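PDB 5AH1: triacylglycerol lipase from Clostridium botulinum, which hydrolyses synthetic polyesters and, as a lipase-family esterase, probably triacylglycerols, using a zinc-binding alpha/beta-hydrolase fold. Local coordinates for residues A[126-139]-A[183-195]. Residues are numbered along the deposited sequence; the frame is centred on the assembly and turned at random.
With ZN (zinc ion), chain B.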
ATOM      1  N   SER A 126      -8.255   3.255  -6.751  0.85  8.06           N
ATOM      2  CA  SER A 126      -9.516   3.404  -6.043  0.85  8.30           C
ATOM      3  C   SER A 126      -9.319   3.787  -4.576  0.85  7.44           C
ATOM      4  O   SER A 126      -8.205   3.750  -4.045  0.85  7.28           O
ATOM      5  CB  SER A 126     -10.350   2.140  -6.188  0.85  9.48           C
ATOM      6  OG  SER A 126     -10.658   1.939  -7.562  0.85  9.60           O
ATOM      7  N   SER A 127     -10.411   4.146  -3.904  1.00  7.05           N
ATOM      8  CA  SER A 127     -10.341   4.512  -2.501  1.00  6.86           C
ATOM      9  C   SER A 127      -9.984   3.308  -1.628  1.00  6.85           C
ATOM     10  O   SER A 127     -10.114   2.160  -2.027  1.00  7.08           O
ATOM     11  CB  SER A 127     -11.676   5.054  -2.034  1.00  6.54           C
ATOM     12  OG  SER A 127     -12.648   4.025  -2.083  1.00  6.61           O
ATOM     13  N   ASN A 128      -9.548   3.586  -0.407  1.00  6.80           N
ATOM     14  CA  ASN A 128      -9.272   2.515   0.546  1.00  6.45           C
ATOM     15  C   ASN A 128     -10.533   1.720   0.894  1.00  6.04           C
ATOM     16  O   ASN A 128     -10.465   0.506   1.071  1.00  7.14           O
ATOM     17  CB  ASN A 128      -8.609   3.089   1.799  1.00  6.90           C
ATOM     18  CG  ASN A 128      -7.130   3.304   1.599  1.00  6.92           C
ATOM     19  OD1 ASN A 128      -6.412   2.355   1.259  1.00  7.47           O
ATOM     20  ND2 ASN A 128      -6.650   4.516   1.837  1.00  7.82           N
ATOM     21  N   TRP A 129     -11.678   2.382   1.003  1.00  6.38           N
ATOM     22  CA  TRP A 129     -12.924   1.647   1.205  1.00  6.23           C
ATOM     23  C   TRP A 129     -13.147   0.663   0.054  1.00  6.80           C
ATOM     24  O   TRP A 129     -13.397  -0.538   0.259  1.00  6.66           O
ATOM     25  CB  TRP A 129     -14.096   2.612   1.279  1.00  7.42           C
ATOM     26  CG  TRP A 129     -15.446   1.940   1.379  1.00  6.59           C
ATOM     27  CD1 TRP A 129     -16.177   1.388   0.345  1.00  6.37           C
ATOM     28  CD2 TRP A 129     -16.242   1.756   2.566  1.00  6.55           C
ATOM     29  NE1 TRP A 129     -17.356   0.883   0.824  1.00  6.62           N
ATOM     30  CE2 TRP A 129     -17.425   1.100   2.176  1.00  6.49           C
ATOM     31  CE3 TRP A 129     -16.062   2.074   3.927  1.00  7.32           C
ATOM     32  CZ2 TRP A 129     -18.443   0.801   3.080  1.00  7.09           C
ATOM     33  CZ3 TRP A 129     -17.065   1.766   4.812  1.00  8.16           C
ATOM     34  CH2 TRP A 129     -18.232   1.126   4.394  1.00  8.11           C
ATOM     35  N   ASP A 130     -13.056   1.164  -1.179  1.00  6.44           N
ATOM     36  CA  ASP A 130     -13.334   0.311  -2.328  1.00  6.60           C
ATOM     37  C   ASP A 130     -12.325  -0.842  -2.368  1.00  6.90           C
ATOM     38  O   ASP A 130     -12.688  -1.991  -2.607  1.00  7.31           O
ATOM     39  CB  ASP A 130     -13.282   1.096  -3.642  1.00  6.78           C
ATOM     40  CG  ASP A 130     -14.445   2.103  -3.822  1.00  6.85           C
ATOM     41  OD1 ASP A 130     -15.278   2.303  -2.897  1.00  7.77           O
ATOM     42  OD2 ASP A 130     -14.521   2.690  -4.930  1.00  8.27           O
ATOM     43  N   ARG A 131     -11.058  -0.519  -2.148  1.00  7.06           N
ATOM     44  CA  ARG A 131     -10.010  -1.533  -2.119  1.00  6.32           C
ATOM     45  C   ARG A 131     -10.203  -2.573  -1.022  1.00  6.25           C
ATOM     46  O   ARG A 131      -9.904  -3.737  -1.224  1.00  7.02           O
ATOM     47  CB  ARG A 131      -8.651  -0.849  -2.025  1.00  6.25           C
ATOM     48  CG  ARG A 131      -8.269  -0.114  -3.340  1.00  7.11           C
ATOM     49  CD  ARG A 131      -7.116   0.846  -3.141  1.00  6.44           C
ATOM     50  NE  ARG A 131      -5.998   0.291  -2.374  1.00  6.72           N
ATOM     51  CZ  ARG A 131      -4.791   0.005  -2.859  1.00  7.26           C
ATOM     52  NH1 ARG A 131      -4.521   0.031  -4.165  1.00  8.11           N
ATOM     53  NH2 ARG A 131      -3.853  -0.387  -2.012  1.00  7.68           N
ATOM     54  N   ALA A 132     -10.692  -2.154   0.135  1.00  6.61           N
ATOM     55  CA  ALA A 132     -10.973  -3.095   1.209  1.00  6.87           C
ATOM     56  C   ALA A 132     -12.108  -4.062   0.841  1.00  6.48           C
ATOM     57  O   ALA A 132     -12.026  -5.255   1.130  1.00  7.10           O
ATOM     58  CB  ALA A 132     -11.274  -2.367   2.503  1.00  7.44           C
ATOM     59  N   CYS A 133     -13.160  -3.545   0.206  1.00  6.50           N
ATOM     60  CA  CYS A 133     -14.246  -4.392  -0.256  1.00  6.67           C
ATOM     61  C   CYS A 133     -13.748  -5.366  -1.309  1.00  6.50           C
ATOM     62  O   CYS A 133     -14.149  -6.526  -1.337  1.00  7.22           O
ATOM     63  CB  CYS A 133     -15.380  -3.542  -0.835  1.00  6.77           C
ATOM     64  SG  CYS A 133     -16.201  -2.446   0.373  1.00  7.76           S
ATOM     65  N   GLU A 134     -12.882  -4.884  -2.195  1.00  6.49           N
ATOM     66  CA  GLU A 134     -12.278  -5.740  -3.211  1.00  7.41           C
ATOM     67  C   GLU A 134     -11.389  -6.801  -2.565  1.00  7.30           C
ATOM     68  O   GLU A 134     -11.404  -7.958  -2.983  1.00  8.30           O
ATOM     69  CB  GLU A 134     -11.514  -4.889  -4.213  1.00  7.60           C
ATOM     70  CG  GLU A 134     -12.456  -3.988  -5.015  1.00  8.28           C
ATOM     71  CD  GLU A 134     -11.776  -2.785  -5.625  1.00  9.41           C
ATOM     72  OE1 GLU A 134     -10.538  -2.658  -5.550  1.00 11.91           O
ATOM     73  OE2 GLU A 134     -12.499  -1.945  -6.211  1.00  9.14           O
ATOM     74  N   LEU A 135     -10.617  -6.412  -1.556  1.00  7.30           N
ATOM     75  CA  LEU A 135      -9.739  -7.342  -0.854  1.00  7.18           C
ATOM     76  C   LEU A 135     -10.525  -8.467  -0.166  1.00  7.32           C
ATOM     77  O   LEU A 135     -10.153  -9.644  -0.236  1.00  8.35           O
ATOM     78  CB  LEU A 135      -8.896  -6.575   0.161  1.00  7.52           C
ATOM     79  CG  LEU A 135      -7.906  -7.383   0.986  1.00  7.53           C
ATOM     80  CD1 LEU A 135      -6.969  -8.182   0.099  1.00  8.94           C
ATOM     81  CD2 LEU A 135      -7.130  -6.441   1.894  1.00  7.64           C
ATOM     82  N   TYR A 136     -11.626  -8.099   0.485  1.00  7.77           N
ATOM     83  CA  TYR A 136     -12.536  -9.080   1.064  1.00  7.41           C
ATOM     84  C   TYR A 136     -12.966 -10.129   0.036  1.00  7.90           C
ATOM     85  O   TYR A 136     -12.800 -11.333   0.254  1.00  9.00           O
ATOM     86  CB  TYR A 136     -13.743  -8.362   1.689  1.00  7.69           C
ATOM     87  CG  TYR A 136     -14.813  -9.300   2.169  1.00  7.92           C
ATOM     88  CD1 TYR A 136     -14.738  -9.907   3.413  1.00  8.69           C
ATOM     89  CD2 TYR A 136     -15.907  -9.582   1.375  1.00  9.82           C
ATOM     90  CE1 TYR A 136     -15.721 -10.784   3.839  1.00  8.91           C
ATOM     91  CE2 TYR A 136     -16.888 -10.459   1.785  1.00  9.29           C
ATOM     92  CZ  TYR A 136     -16.786 -11.068   3.019  1.00 10.33           C
ATOM     93  OH  TYR A 136     -17.772 -11.931   3.434  1.00 12.33           O
ATOM     94  N   ALA A 137     -13.455  -9.680  -1.106  1.00  8.18           N
ATOM     95  CA  ALA A 137     -13.908 -10.609  -2.137  1.00  8.92           C
ATOM     96  C   ALA A 137     -12.758 -11.399  -2.735  1.00  8.33           C
ATOM     97  O   ALA A 137     -12.926 -12.572  -3.091  1.00  9.73           O
ATOM     98  CB  ALA A 137     -14.650  -9.861  -3.220  1.00  9.19           C
ATOM     99  N   TYR A 138     -11.596 -10.769  -2.867  1.00  8.10           N
ATOM    100  CA  TYR A 138     -10.437 -11.442  -3.445  1.00  8.51           C
ATOM    101  C   TYR A 138     -10.023 -12.629  -2.585  1.00  8.86           C
ATOM    102  O   TYR A 138      -9.568 -13.658  -3.096  1.00 10.21           O
ATOM    103  CB  TYR A 138      -9.252 -10.474  -3.614  1.00  9.08           C
ATOM    104  CG  TYR A 138      -8.284 -10.952  -4.655  1.00  9.60           C
ATOM    105  CD1 TYR A 138      -7.292 -11.861  -4.338  1.00  9.32           C
ATOM    106  CD2 TYR A 138      -8.424 -10.582  -5.984  1.00 10.42           C
ATOM    107  CE1 TYR A 138      -6.430 -12.347  -5.298  1.00 10.68           C
ATOM    108  CE2 TYR A 138      -7.571 -11.071  -6.952  1.00 11.32           C
ATOM    109  CZ  TYR A 138      -6.575 -11.950  -6.599  1.00 10.70           C
ATOM    110  OH  TYR A 138      -5.735 -12.462  -7.563  1.00 12.34           O
ATOM    111  N   ILE A 139     -10.172 -12.476  -1.269  1.00  8.75           N
ATOM    112  CA  ILE A 139      -9.812 -13.539  -0.335  1.00  9.61           C
ATOM    113  C   ILE A 139     -10.887 -14.623  -0.223  1.00 10.15           C
ATOM    114  O   ILE A 139     -10.590 -15.814  -0.381  1.00 10.57           O
ATOM    115  CB  ILE A 139      -9.510 -12.936   1.075  1.00  9.43           C
ATOM    116  CG1 ILE A 139      -8.265 -12.042   1.021  1.00 10.03           C
ATOM    117  CG2 ILE A 139      -9.305 -14.031   2.113  1.00 10.71           C
ATOM    118  CD1 ILE A 139      -8.041 -11.198   2.267  1.00 10.77           C
ATOM    119  N   MET A 183      -0.009   2.373  -0.107  1.00  7.39           N
ATOM    120  CA  MET A 183      -1.434   2.433   0.173  1.00  8.47           C
ATOM    121  C   MET A 183      -2.027   1.093   0.648  1.00  7.18           C
ATOM    122  O   MET A 183      -3.061   1.067   1.328  1.00  7.88           O
ATOM    123  CB  MET A 183      -2.173   2.888  -1.081  1.00  9.15           C
ATOM    124  CG  MET A 183      -3.587   3.343  -0.833  1.00  9.73           C
ATOM    125  SD  MET A 183      -4.392   3.742  -2.394  1.00  9.22           S
ATOM    126  CE  MET A 183      -5.925   4.364  -1.723  1.00  9.71           C
ATOM    127  N   GLY A 184      -1.379  -0.017   0.307  1.00  7.17           N
ATOM    128  CA  GLY A 184      -1.800  -1.323   0.791  1.00  6.88           C
ATOM    129  C   GLY A 184      -1.908  -1.390   2.315  1.00  6.14           C
ATOM    130  O   GLY A 184      -2.794  -2.050   2.826  1.00  7.03           O
ATOM    131  N   GLY A 185      -1.068  -0.638   3.012  1.00  6.67           N
ATOM    132  CA  GLY A 185      -1.134  -0.582   4.463  1.00  6.92           C
ATOM    133  C   GLY A 185      -2.401   0.093   4.986  1.00  6.61           C
ATOM    134  O   GLY A 185      -2.998  -0.357   5.962  1.00  7.00           O
ATOM    135  N   GLN A 186      -2.841   1.173   4.340  1.00  7.29           N
ATOM    136  CA  GLN A 186      -4.124   1.776   4.676  1.00  7.23           C
ATOM    137  C   GLN A 186      -5.258   0.817   4.371  1.00  5.87           C
ATOM    138  O   GLN A 186      -6.211   0.685   5.152  1.00  7.37           O
ATOM    139  CB  GLN A 186      -4.352   3.061   3.885  1.00  7.16           C
ATOM    140  CG  GLN A 186      -3.494   4.242   4.253  1.00  6.70           C
ATOM    141  CD  GLN A 186      -3.795   5.394   3.325  1.00  6.85           C
ATOM    142  OE1 GLN A 186      -3.700   5.246   2.091  1.00  8.44           O
ATOM    143  NE2 GLN A 186      -4.211   6.533   3.888  1.00  7.54           N
ATOM    144  N   THR A 187      -5.178   0.144   3.224  1.00  6.46           N
ATOM    145  CA  THR A 187      -6.240  -0.769   2.808  1.00  6.67           C
ATOM    146  C   THR A 187      -6.402  -1.925   3.795  1.00  6.02           C
ATOM    147  O   THR A 187      -7.523  -2.297   4.128  1.00  6.42           O
ATOM    148  CB  THR A 187      -5.961  -1.310   1.411  1.00  6.96           C
ATOM    149  OG1 THR A 187      -5.891  -0.217   0.481  1.00  7.11           O
ATOM    150  CG2 THR A 187      -7.048  -2.289   0.966  1.00  7.76           C
ATOM    151  N   ILE A 188      -5.301  -2.508   4.268  1.00  6.60           N
ATOM    152  CA  ILE A 188      -5.412  -3.643   5.197  1.00  6.63           C
ATOM    153  C   ILE A 188      -5.864  -3.208   6.587  1.00  6.53           C
ATOM    154  O   ILE A 188      -6.586  -3.943   7.265  1.00  6.97           O
ATOM    155  CB  ILE A 188      -4.112  -4.523   5.263  1.00  6.90           C
ATOM    156  CG1 ILE A 188      -2.906  -3.733   5.770  1.00  7.91           C
ATOM    157  CG2 ILE A 188      -3.844  -5.103   3.879  1.00  7.10           C
ATOM    158  CD1 ILE A 188      -1.670  -4.589   5.999  1.00  7.84           C
ATOM    159  N   ARG A 189      -5.504  -1.990   7.000  1.00  6.44           N
ATOM    160  CA  ARG A 189      -6.047  -1.444   8.245  1.00  6.28           C
ATOM    161  C   ARG A 189      -7.556  -1.342   8.140  1.00  6.04           C
ATOM    162  O   ARG A 189      -8.289  -1.641   9.066  1.00  6.56           O
ATOM    163  CB  ARG A 189      -5.452  -0.079   8.558  1.00  6.91           C
ATOM    164  CG  ARG A 189      -3.999  -0.071   9.057  1.00  7.12           C
ATOM    165  CD  ARG A 189      -3.420   1.339   9.096  1.00  6.57           C
ATOM    166  NE  ARG A 189      -4.335   2.251   9.787  1.00  6.87           N
ATOM    167  CZ  ARG A 189      -4.571   3.510   9.429  1.00  6.78           C
ATOM    168  NH1 ARG A 189      -3.831   4.080   8.490  1.00  7.45           N
ATOM    169  NH2 ARG A 189      -5.509   4.193  10.056  1.00  7.57           N
ATOM    170  N   THR A 190      -8.013  -0.865   6.987  1.00  6.28           N
ATOM    171  CA  THR A 190      -9.439  -0.604   6.719  1.00  6.83           C
ATOM    172  C   THR A 190     -10.224  -1.922   6.691  1.00  6.38           C
ATOM    173  O   THR A 190     -11.290  -2.043   7.293  1.00  7.02           O
ATOM    174  CB  THR A 190      -9.626   0.157   5.393  1.00  7.37           C
ATOM    175  OG1 THR A 190      -8.898   1.384   5.463  1.00  7.45           O
ATOM    176  CG2 THR A 190     -11.088   0.480   5.102  1.00  8.04           C
ATOM    177  N   LEU A 191      -9.691  -2.935   6.014  1.00  6.75           N
ATOM    178  CA  LEU A 191     -10.341  -4.238   6.016  1.00  6.47           C
ATOM    179  C   LEU A 191     -10.451  -4.781   7.437  1.00  6.08           C
ATOM    180  O   LEU A 191     -11.495  -5.310   7.824  1.00  6.87           O
ATOM    181  CB  LEU A 191      -9.566  -5.232   5.149  1.00  7.22           C
ATOM    182  CG  LEU A 191     -10.151  -6.646   5.154  1.00  8.26           C
ATOM    183  CD1 LEU A 191     -11.432  -6.709   4.378  1.00  9.94           C
ATOM    184  CD2 LEU A 191      -9.171  -7.680   4.598  1.00  9.82           C
ATOM    185  N   THR A 192      -9.392  -4.649   8.220  1.00  7.05           N
ATOM    186  CA  THR A 192      -9.390  -5.194   9.576  1.00  7.53           C
ATOM    187  C   THR A 192     -10.442  -4.481  10.445  1.00  6.64           C
ATOM    188  O   THR A 192     -11.174  -5.108  11.211  1.00  7.03           O
ATOM    189  CB  THR A 192      -7.981  -5.108  10.191  1.00  8.67           C
ATOM    190  OG1 THR A 192      -7.069  -5.857   9.375  1.00  8.25           O
ATOM    191  CG2 THR A 192      -7.979  -5.657  11.596  1.00  9.66           C
ATOM    192  N   GLN A 193     -10.602  -3.175  10.233  1.00  7.01           N
ATOM    193  CA  GLN A 193     -11.597  -2.379  10.938  1.00  7.35           C
ATOM    194  C   GLN A 193     -13.008  -2.860  10.595  1.00  6.97           C
ATOM    195  O   GLN A 193     -13.843  -3.095  11.469  1.00  7.82           O
ATOM    196  CB  GLN A 193     -11.445  -0.908  10.571  1.00  7.71           C
ATOM    197  CG  GLN A 193     -12.537  -0.020  11.133  1.00  8.00           C
ATOM    198  CD  GLN A 193     -12.475   0.129  12.625  1.00  8.94           C
ATOM    199  OE1 GLN A 193     -11.399   0.084  13.236  1.00  8.76           O
ATOM    200  NE2 GLN A 193     -13.638   0.288  13.230  1.00  9.53           N
ATOM    201  N   LEU A 194     -13.278  -2.994   9.301  1.00  6.50           N
ATOM    202  CA  LEU A 194     -14.588  -3.431   8.849  1.00  7.06           C
ATOM    203  C   LEU A 194     -14.901  -4.858   9.301  1.00  7.38           C
ATOM    204  O   LEU A 194     -15.995  -5.132   9.787  1.00  7.82           O
ATOM    205  CB  LEU A 194     -14.685  -3.313   7.322  1.00  7.64           C
ATOM    206  CG  LEU A 194     -14.805  -1.874   6.797  1.00  8.54           C
ATOM    207  CD1 LEU A 194     -14.676  -1.832   5.295  1.00  9.79           C
ATOM    208  CD2 LEU A 194     -16.123  -1.216   7.222  1.00  8.87           C
ATOM    209  N   LEU A 195     -13.960  -5.779   9.144  1.00  7.87           N
ATOM    210  CA  LEU A 195     -14.193  -7.141   9.600  1.00  8.10           C
ATOM    211  C   LEU A 195     -14.581  -7.155  11.075  1.00  7.67           C
ATOM    212  O   LEU A 195     -15.548  -7.795  11.467  1.00  7.82           O
ATOM    213  CB  LEU A 195     -12.963  -8.024   9.372  1.00  8.22           C
ATOM    214  CG  LEU A 195     -12.710  -8.440   7.919  1.00  8.41           C
ATOM    215  CD1 LEU A 195     -11.331  -9.070   7.817  1.00 10.02           C
ATOM    216  CD2 LEU A 195     -13.785  -9.389   7.415  1.00  9.32           C
TER
HETATM  217 ZN    ZN B1455     -16.483   3.740  -3.384  1.00  8.88          ZN
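Thr187 is a knob among Asn128, Arg131, Ala132 and Leu135, and its hydroxyl joins three bonds. OG1 donates to Asn128 OD1 at 2.7 Å, within the carbonyl plane, and accepts from Arg131 NE at 2.9 Å and, less straight (140°), from Arg131 NH2. Both nitrogens meet it in the guanidinium plane, Met183 SD lies 3.7 Å above the centre of one face, and NH1 bonds to Gly123 O; together these limit the group's rotation. With OG1 beside its backbone N (chi1 -60°), Thr187 turns CG2 onto Arg131 CB at 3.7 Å. Asn128 ND2 donates to Gln186 OE1 at 3.0 Å (164°); the amide planes are nearly perpendicular, and ND2 comes in over the Gln186 C=O plane, not onto a lone pair. CA pairs Asn128-Thr187 and Ala132-Leu191, each 5.0 Å apart, and an axis approach of 8.5 Å mark the tight centre, where Leu191 is a knob among Ala132, Leu135, Tyr136 and Ile139. Packing is looser at the partly exposed rings: Leu195 CD2 approaches Tyr136 CD1 obliquely at 4.1 Å, and Leu194 CD1 lies off-centre over one Trp129 face. Asp130 instead binds zinc with His150, His156 and Asp302. Helix 183-195 follows strand 176-181 through a GxSxG sequence, consistent with the alpha/beta-hydrolase nucleophile elbow; it is sandwiched between helix 128-139 and strand 221-227, helices 304-308 and 310-317 flanking the polar end.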